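Local coordinates for glycerol-3-phosphate dehydrogenase [NAD(P)+] (Coxiella burnetii, PDB 3K96), which probably reduces dihydroxyacetone phosphate to sn-glycerol 3-phosphate with NADH or NADPH, supplying the key precursor for phospholipid synthesis, at residues A[207-212]-A[258-263]; A[216-221]-A[326-331]. One frame throughout, in Å; residues are numbered along the deposited sequence. Where two conformers were deposited one is given.

Contact 1: A[207-212]-A[258-263]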
ATOM      1  N   ILE A 207     -15.038  15.756   0.719  1.00 30.86           N
ATOM      2  CA  ILE A 207     -13.993  16.348   1.535  1.00 31.82           C
ATOM      3  C   ILE A 207     -12.879  15.346   1.864  1.00 29.40           C
ATOM      4  O   ILE A 207     -11.717  15.688   1.773  1.00 27.98           O
ATOM      5  CB  ILE A 207     -14.552  17.039   2.785  1.00 32.42           C
ATOM      6  CG1 ILE A 207     -13.453  17.818   3.470  1.00 36.61           C
ATOM      7  CG2 ILE A 207     -15.201  16.029   3.737  1.00 36.69           C
ATOM      8  CD1 ILE A 207     -13.966  19.001   4.235  1.00 44.79           C
ATOM      9  N   GLY A 208     -13.237  14.113   2.174  1.00 27.81           N
ATOM     10  CA  GLY A 208     -12.249  13.098   2.487  1.00 28.85           C
ATOM     11  C   GLY A 208     -11.393  12.798   1.273  1.00 28.34           C
ATOM     12  O   GLY A 208     -10.176  12.664   1.385  1.00 27.21           O
ATOM     13  N   VAL A 209     -12.037  12.691   0.107  1.00 27.63           N
ATOM     14  CA  VAL A 209     -11.339  12.425  -1.136  1.00 26.71           C
ATOM     15  C   VAL A 209     -10.327  13.540  -1.430  1.00 28.22           C
ATOM     16  O   VAL A 209      -9.174  13.281  -1.795  1.00 27.99           O
ATOM     17  CB  VAL A 209     -12.348  12.228  -2.341  1.00 26.78           C
ATOM     18  CG1 VAL A 209     -11.625  12.238  -3.668  1.00 21.31           C
ATOM     19  CG2 VAL A 209     -13.136  10.923  -2.167  1.00 23.78           C
ATOM     20  N   GLU A 210     -10.745  14.784  -1.254  1.00 28.01           N
ATOM     21  CA  GLU A 210      -9.864  15.911  -1.492  1.00 27.47           C
ATOM     22  C   GLU A 210      -8.667  15.906  -0.564  1.00 26.96           C
ATOM     23  O   GLU A 210      -7.558  16.099  -0.988  1.00 26.19           O
ATOM     24  CB  GLU A 210     -10.603  17.222  -1.258  1.00 27.61           C
ATOM     25  CG  GLU A 210     -11.557  17.624  -2.368  1.00 32.88           C
ATOM     26  CD  GLU A 210     -12.292  18.918  -2.013  1.00 34.70           C
ATOM     27  OE1 GLU A 210     -11.917  19.970  -2.532  1.00 34.71           O
ATOM     28  OE2 GLU A 210     -13.200  18.884  -1.161  1.00 41.31           O
ATOM     29  N   LEU A 211      -8.915  15.736   0.716  1.00 26.47           N
ATOM     30  CA  LEU A 211      -7.843  15.777   1.677  1.00 28.39           C
ATOM     31  C   LEU A 211      -6.841  14.622   1.502  1.00 29.09           C
ATOM     32  O   LEU A 211      -5.639  14.821   1.651  1.00 29.83           O
ATOM     33  CB  LEU A 211      -8.421  15.868   3.088  1.00 28.37           C
ATOM     34  CG  LEU A 211      -9.056  17.239   3.361  1.00 30.29           C
ATOM     35  CD1 LEU A 211      -9.789  17.200   4.687  1.00 30.65           C
ATOM     36  CD2 LEU A 211      -7.986  18.373   3.345  1.00 28.00           C
ATOM     37  N   CYS A 212      -7.334  13.440   1.149  1.00 29.53           N
ATOM     38  CA  CYS A 212      -6.448  12.302   0.886  1.00 30.17           C
ATOM     39  C   CYS A 212      -5.533  12.651  -0.258  1.00 29.86           C
ATOM     40  O   CYS A 212      -4.324  12.416  -0.206  1.00 28.74           O
ATOM     41  CB  CYS A 212      -7.248  11.045   0.529  1.00 29.49           C
ATOM     42  SG  CYS A 212      -7.964  10.235   1.928  1.00 31.52           S
ATOM     43  N   GLN A 258     -13.490   7.369   7.117  1.00 44.27           N
ATOM     44  CA  GLN A 258     -12.399   6.370   7.104  1.00 45.45           C
ATOM     45  C   GLN A 258     -12.531   5.447   5.875  1.00 44.89           C
ATOM     46  O   GLN A 258     -11.535   4.963   5.333  1.00 45.75           O
ATOM     47  CB  GLN A 258     -12.352   5.547   8.413  1.00 47.86           C
ATOM     48  CG  GLN A 258     -13.564   4.604   8.649  1.00 52.65           C
ATOM     49  CD  GLN A 258     -13.526   3.821   9.994  1.00 58.63           C
ATOM     50  OE1 GLN A 258     -12.461   3.424  10.480  1.00 63.42           O
ATOM     51  NE2 GLN A 258     -14.713   3.578  10.569  1.00 60.65           N
ATOM     52  N   GLU A 259     -13.765   5.199   5.455  0.70 44.35           N
ATOM     53  CA  GLU A 259     -14.016   4.382   4.284  0.70 44.31           C
ATOM     54  C   GLU A 259     -13.289   4.978   3.069  0.70 42.45           C
ATOM     55  O   GLU A 259     -12.905   4.256   2.139  0.70 42.71           O
ATOM     56  CB  GLU A 259     -15.527   4.280   3.991  0.70 45.07           C
ATOM     57  CG  GLU A 259     -16.352   3.434   4.993  0.70 48.35           C
ATOM     58  CD  GLU A 259     -16.553   4.090   6.355  0.70 51.68           C
ATOM     59  OE1 GLU A 259     -16.574   5.337   6.429  0.70 49.11           O
ATOM     60  OE2 GLU A 259     -16.717   3.346   7.353  0.70 55.09           O
ATOM     61  N   THR A 260     -13.114   6.295   3.067  1.00 40.21           N
ATOM     62  CA  THR A 260     -12.423   6.956   1.976  1.00 37.21           C
ATOM     63  C   THR A 260     -10.939   6.695   2.129  1.00 34.29           C
ATOM     64  O   THR A 260     -10.220   6.432   1.167  1.00 33.78           O
ATOM     65  CB  THR A 260     -12.689   8.456   1.966  1.00 36.43           C
ATOM     66  OG1 THR A 260     -14.089   8.667   1.804  1.00 37.10           O
ATOM     67  CG2 THR A 260     -11.949   9.122   0.825  1.00 33.94           C
ATOM     68  N   LEU A 261     -10.486   6.731   3.360  1.00 33.50           N
ATOM     69  CA  LEU A 261      -9.070   6.516   3.666  1.00 33.29           C
ATOM     70  C   LEU A 261      -8.530   5.156   3.204  1.00 31.99           C
ATOM     71  O   LEU A 261      -7.416   5.058   2.693  1.00 32.73           O
ATOM     72  CB  LEU A 261      -8.877   6.667   5.158  1.00 33.76           C
ATOM     73  CG  LEU A 261      -7.467   6.689   5.686  1.00 36.24           C
ATOM     74  CD1 LEU A 261      -6.716   7.954   5.183  1.00 33.79           C
ATOM     75  CD2 LEU A 261      -7.574   6.651   7.214  1.00 38.31           C
ATOM     76  N   THR A 262      -9.326   4.114   3.364  1.00 30.62           N
ATOM     77  CA  THR A 262      -8.923   2.775   2.977  1.00 30.62           C
ATOM     78  C   THR A 262      -9.357   2.452   1.548  1.00 30.10           C
ATOM     79  O   THR A 262      -9.170   1.327   1.074  1.00 29.80           O
ATOM     80  CB  THR A 262      -9.529   1.735   3.925  1.00 30.50           C
ATOM     81  OG1 THR A 262     -10.955   1.875   3.925  1.00 30.49           O
ATOM     82  CG2 THR A 262      -9.011   1.939   5.354  1.00 32.74           C
ATOM     83  N   GLY A 263      -9.929   3.442   0.856  1.00 30.42           N
ATOM     84  CA  GLY A 263     -10.396   3.243  -0.533  1.00 28.63           C
ATOM     85  C   GLY A 263      -9.401   3.694  -1.589  1.00 28.26           C
ATOM     86  O   GLY A 263      -8.234   3.958  -1.296  1.00 25.62           O
TER
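Thr260 is the first residue of 258-263 to meet 207-212, and its methyl group does most of the work. The backbones come nearest here, with 6.2 Å between the CA atoms of Thr260 and Gly208; as Gly208 has no side chain, Thr260 CG2 can settle directly on the helix backbone. It lies 3.7 Å from Gly208 C and 3.6 Å from Val209 N, and it also meets Val209 CG2 at 3.7 Å, where the two side chains run at roughly a right angle. The torsion of Thr260 divides its branches: CG2 stands opposite the backbone N while OG1 stays beside it (chi1 -60°), and OG1 hydrogen-bonds to Asp205 OD2. The other carboxylate oxygen of Asp205 is hydrogen-bonded to Gly208 N, so one acid just ahead of the helix ties both segments together while the direct touch between them stays apolar. Leu261 follows with a looser contact. Its CB is not aimed at the helix, yet CD1 comes to 4.2 Å from Cys212 SG. That sulfur also lies 4.3 Å from Thr260 CG2 and so lies near both Thr260 and Leu261. Past Leu261 the chain leaves the interface: Thr262 packs against Thr262 of the second subunit, and Gly263 occupies the N-cap position of helix 264-275. The contact thus sets the beginning of the long helix 206-228 against the short helix 258-261 at the junction with the nucleotide-binding sheet. Val209 reaches strand 156-160 through Val158 and Ser160, both Val209 and Thr260 touch Asn203 of strand 198-203, and Met247 of helix 233-253 packs against both Cys212 and Leu261.

Contact 2: A[216-221]-A[326-331]; sequences KNILAI and PLTFQV
This is a buried, apolar helix-helix crossing inside the all-helical C-terminal part of the chain, between the middle of helix 206-228 and the first turns of helix 326-336. The segment axes approach to 9.5 Å and cross at 63°, consistent with a compact patch of three residues of each segment. Ile218 lies over Thr328, with CG2 3.8 Å from Thr328 OG1 and CD1 4.1 Å from Thr328 CG2. That threonine hydroxyl is hydrogen-bonded to Glu246 OE1, which meets its polar need beside the isoleucine. Next to it, Leu219 CD2 touches Leu327 CD2 at 3.8 Å, the two side chains running nearly perpendicular; Leu219 has CG beside its backbone N (chi1 -57°), CD1 takes the extended position, anti to CA (chi2 179°), and it is the other methyl, CD2, that meets the partner. Further along both helices Ile221 CG2 meets Val331 CG1 at 4.1 Å, while Val331 CG2 rests 4.0 Å from Ile218 O. Lys216, the predicted proton acceptor, points elsewhere, its NZ hydrogen-bonded to Thr273 OG1 of helix 264-275. Around the crossing, Ile218 packs on Thr311 and Val314 of helix 307-320, Ile221 on Phe284 of helix 280-290, and Leu219 on Leu270 of helix 264-275 and Met247 of helix 233-253.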
ATOM      1  N   LYS A 216      -1.101  12.761  -0.389  1.00 30.90           N
ATOM      2  CA  LYS A 216      -0.355  11.632  -0.935  1.00 30.05           C
ATOM      3  C   LYS A 216       1.008  11.962  -1.548  1.00 30.35           C
ATOM      4  O   LYS A 216       1.930  11.169  -1.415  1.00 28.45           O
ATOM      5  CB  LYS A 216      -1.162  10.869  -1.965  1.00 31.39           C
ATOM      6  CG  LYS A 216      -1.494  11.691  -3.176  1.00 31.66           C
ATOM      7  CD  LYS A 216      -1.267  10.892  -4.381  1.00 35.01           C
ATOM      8  CE  LYS A 216      -1.398  11.727  -5.625  1.00 35.78           C
ATOM      9  NZ  LYS A 216      -0.612  11.038  -6.697  1.00 37.12           N
ATOM     10  N   ASN A 217       1.139  13.108  -2.220  1.00 29.80           N
ATOM     11  CA  ASN A 217       2.412  13.473  -2.840  1.00 30.71           C
ATOM     12  C   ASN A 217       3.474  13.882  -1.838  1.00 30.22           C
ATOM     13  O   ASN A 217       4.652  13.784  -2.118  1.00 29.91           O
ATOM     14  CB  ASN A 217       2.239  14.580  -3.853  1.00 31.86           C
ATOM     15  CG  ASN A 217       1.560  14.109  -5.115  1.00 34.97           C
ATOM     16  OD1 ASN A 217       1.638  12.930  -5.495  1.00 39.12           O
ATOM     17  ND2 ASN A 217       0.920  15.034  -5.797  1.00 38.74           N
ATOM     18  N   ILE A 218       3.037  14.376  -0.692  1.00 29.41           N
ATOM     19  CA  ILE A 218       3.921  14.714   0.397  1.00 29.20           C
ATOM     20  C   ILE A 218       4.520  13.386   0.904  1.00 30.43           C
ATOM     21  O   ILE A 218       5.729  13.269   1.153  1.00 30.39           O
ATOM     22  CB  ILE A 218       3.138  15.354   1.569  1.00 29.14           C
ATOM     23  CG1 ILE A 218       2.413  16.654   1.123  1.00 28.54           C
ATOM     24  CG2 ILE A 218       4.083  15.604   2.743  1.00 25.49           C
ATOM     25  CD1 ILE A 218       1.435  17.216   2.186  1.00 25.03           C
ATOM     26  N   LEU A 219       3.667  12.381   1.041  1.00 29.85           N
ATOM     27  CA  LEU A 219       4.123  11.058   1.504  1.00 30.17           C
ATOM     28  C   LEU A 219       5.021  10.399   0.450  1.00 30.37           C
ATOM     29  O   LEU A 219       5.960   9.680   0.794  1.00 31.07           O
ATOM     30  CB  LEU A 219       2.942  10.176   1.895  1.00 28.93           C
ATOM     31  CG  LEU A 219       2.060  10.830   2.977  1.00 30.72           C
ATOM     32  CD1 LEU A 219       0.856   9.952   3.360  1.00 28.06           C
ATOM     33  CD2 LEU A 219       2.875  11.175   4.214  1.00 32.62           C
ATOM     34  N   ALA A 220       4.752  10.674  -0.824  1.00 29.70           N
ATOM     35  CA  ALA A 220       5.576  10.159  -1.912  1.00 30.32           C
ATOM     36  C   ALA A 220       6.987  10.730  -1.806  1.00 29.17           C
ATOM     37  O   ALA A 220       7.959  10.038  -2.058  1.00 29.67           O
ATOM     38  CB  ALA A 220       4.947  10.512  -3.271  1.00 29.85           C
ATOM     39  N   ILE A 221       7.097  12.003  -1.426  1.00 28.72           N
ATOM     40  CA  ILE A 221       8.406  12.604  -1.252  1.00 27.96           C
ATOM     41  C   ILE A 221       9.098  11.928  -0.071  1.00 27.97           C
ATOM     42  O   ILE A 221      10.257  11.535  -0.189  1.00 28.49           O
ATOM     43  CB  ILE A 221       8.346  14.104  -1.040  1.00 28.45           C
ATOM     44  CG1 ILE A 221       7.821  14.808  -2.308  1.00 26.63           C
ATOM     45  CG2 ILE A 221       9.737  14.653  -0.692  1.00 25.82           C
ATOM     46  CD1 ILE A 221       7.707  16.338  -2.119  1.00 26.66           C
ATOM     47  N   PRO A 326       3.297  14.325  11.485  1.00 34.54           N
ATOM     48  CA  PRO A 326       4.755  14.183  11.593  1.00 34.23           C
ATOM     49  C   PRO A 326       5.511  14.039  10.291  1.00 32.81           C
ATOM     50  O   PRO A 326       6.562  14.665  10.152  1.00 33.76           O
ATOM     51  CB  PRO A 326       4.958  12.929  12.476  1.00 35.25           C
ATOM     52  CG  PRO A 326       3.595  12.532  12.984  1.00 36.79           C
ATOM     53  CD  PRO A 326       2.547  13.336  12.282  1.00 34.74           C
ATOM     54  N   LEU A 327       5.036  13.212   9.359  1.00 30.58           N
ATOM     55  CA  LEU A 327       5.746  13.082   8.089  1.00 31.60           C
ATOM     56  C   LEU A 327       5.743  14.398   7.320  1.00 31.73           C
ATOM     57  O   LEU A 327       6.785  14.824   6.813  1.00 30.46           O
ATOM     58  CB  LEU A 327       5.243  11.937   7.201  1.00 31.23           C
ATOM     59  CG  LEU A 327       5.756  10.541   7.593  1.00 35.05           C
ATOM     60  CD1 LEU A 327       5.254  10.123   8.969  1.00 34.35           C
ATOM     61  CD2 LEU A 327       5.389   9.495   6.537  1.00 34.95           C
ATOM     62  N   THR A 328       4.584  15.041   7.250  1.00 30.85           N
ATOM     63  CA  THR A 328       4.447  16.308   6.523  1.00 31.36           C
ATOM     64  C   THR A 328       5.348  17.372   7.126  1.00 31.92           C
ATOM     65  O   THR A 328       5.976  18.129   6.411  1.00 31.29           O
ATOM     66  CB  THR A 328       2.998  16.801   6.568  1.00 30.19           C
ATOM     67  OG1 THR A 328       2.158  15.809   5.957  1.00 30.18           O
ATOM     68  CG2 THR A 328       2.868  18.147   5.873  1.00 29.11           C
ATOM     69  N   PHE A 329       5.420  17.408   8.451  1.00 32.26           N
ATOM     70  CA  PHE A 329       6.262  18.386   9.111  1.00 33.08           C
ATOM     71  C   PHE A 329       7.740  18.140   8.860  1.00 30.55           C
ATOM     72  O   PHE A 329       8.486  19.097   8.672  1.00 29.76           O
ATOM     73  CB  PHE A 329       5.953  18.462  10.601  1.00 34.93           C
ATOM     74  CG  PHE A 329       4.727  19.252  10.905  1.00 42.21           C
ATOM     75  CD1 PHE A 329       4.757  20.274  11.844  1.00 49.36           C
ATOM     76  CD2 PHE A 329       3.541  19.029  10.193  1.00 46.77           C
ATOM     77  CE1 PHE A 329       3.606  21.030  12.106  1.00 51.47           C
ATOM     78  CE2 PHE A 329       2.410  19.768  10.449  1.00 48.49           C
ATOM     79  CZ  PHE A 329       2.438  20.774  11.409  1.00 51.33           C
ATOM     80  N   GLN A 330       8.168  16.878   8.859  0.50 29.50           N
ATOM     81  CA  GLN A 330       9.576  16.565   8.585  0.50 28.53           C
ATOM     82  C   GLN A 330       9.925  16.939   7.156  0.50 28.05           C
ATOM     83  O   GLN A 330      10.975  17.518   6.905  0.50 28.14           O
ATOM     84  CB  GLN A 330       9.887  15.093   8.820  0.50 28.33           C
ATOM     85  CG  GLN A 330       9.981  14.687  10.269  0.50 26.46           C
ATOM     86  CD  GLN A 330      11.232  15.213  10.956  0.50 27.38           C
ATOM     87  OE1 GLN A 330      11.523  16.407  10.926  0.50 25.08           O
ATOM     88  NE2 GLN A 330      11.972  14.309  11.594  0.50 23.10           N
ATOM     89  N   VAL A 331       9.049  16.621   6.212  1.00 27.40           N
ATOM     90  CA  VAL A 331       9.325  16.987   4.811  1.00 26.31           C
ATOM     91  C   VAL A 331       9.493  18.512   4.723  1.00 26.76           C
ATOM     92  O   VAL A 331      10.437  19.013   4.098  1.00 26.54           O
ATOM     93  CB  VAL A 331       8.264  16.475   3.820  1.00 26.17           C
ATOM     94  CG1 VAL A 331       8.516  17.039   2.411  1.00 22.64           C
ATOM     95  CG2 VAL A 331       8.270  14.955   3.790  1.00 24.41           C
TER

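Both contacts are buried and both draw on helix 206-228, contact 1 near its start and contact 2 further along, with centres about 17 Å apart. Contact 1 lies where the helix meets the sheet, and its partner is a short helix leading to the subunit interface; a threonine methyl sits on bare backbone, with an acid linking the segments from outside. Contact 2 lies wholly among helices and buries more surface, 273 against 165 Å², mainly through leucine, isoleucine and valine side chains, with one threonine whose hydroxyl is bonded elsewhere. Helix 233-253 flanks both, through the same residue, Met247. Between the two touching patches the same helix 206-228 carries Lys216, the predicted catalytic base.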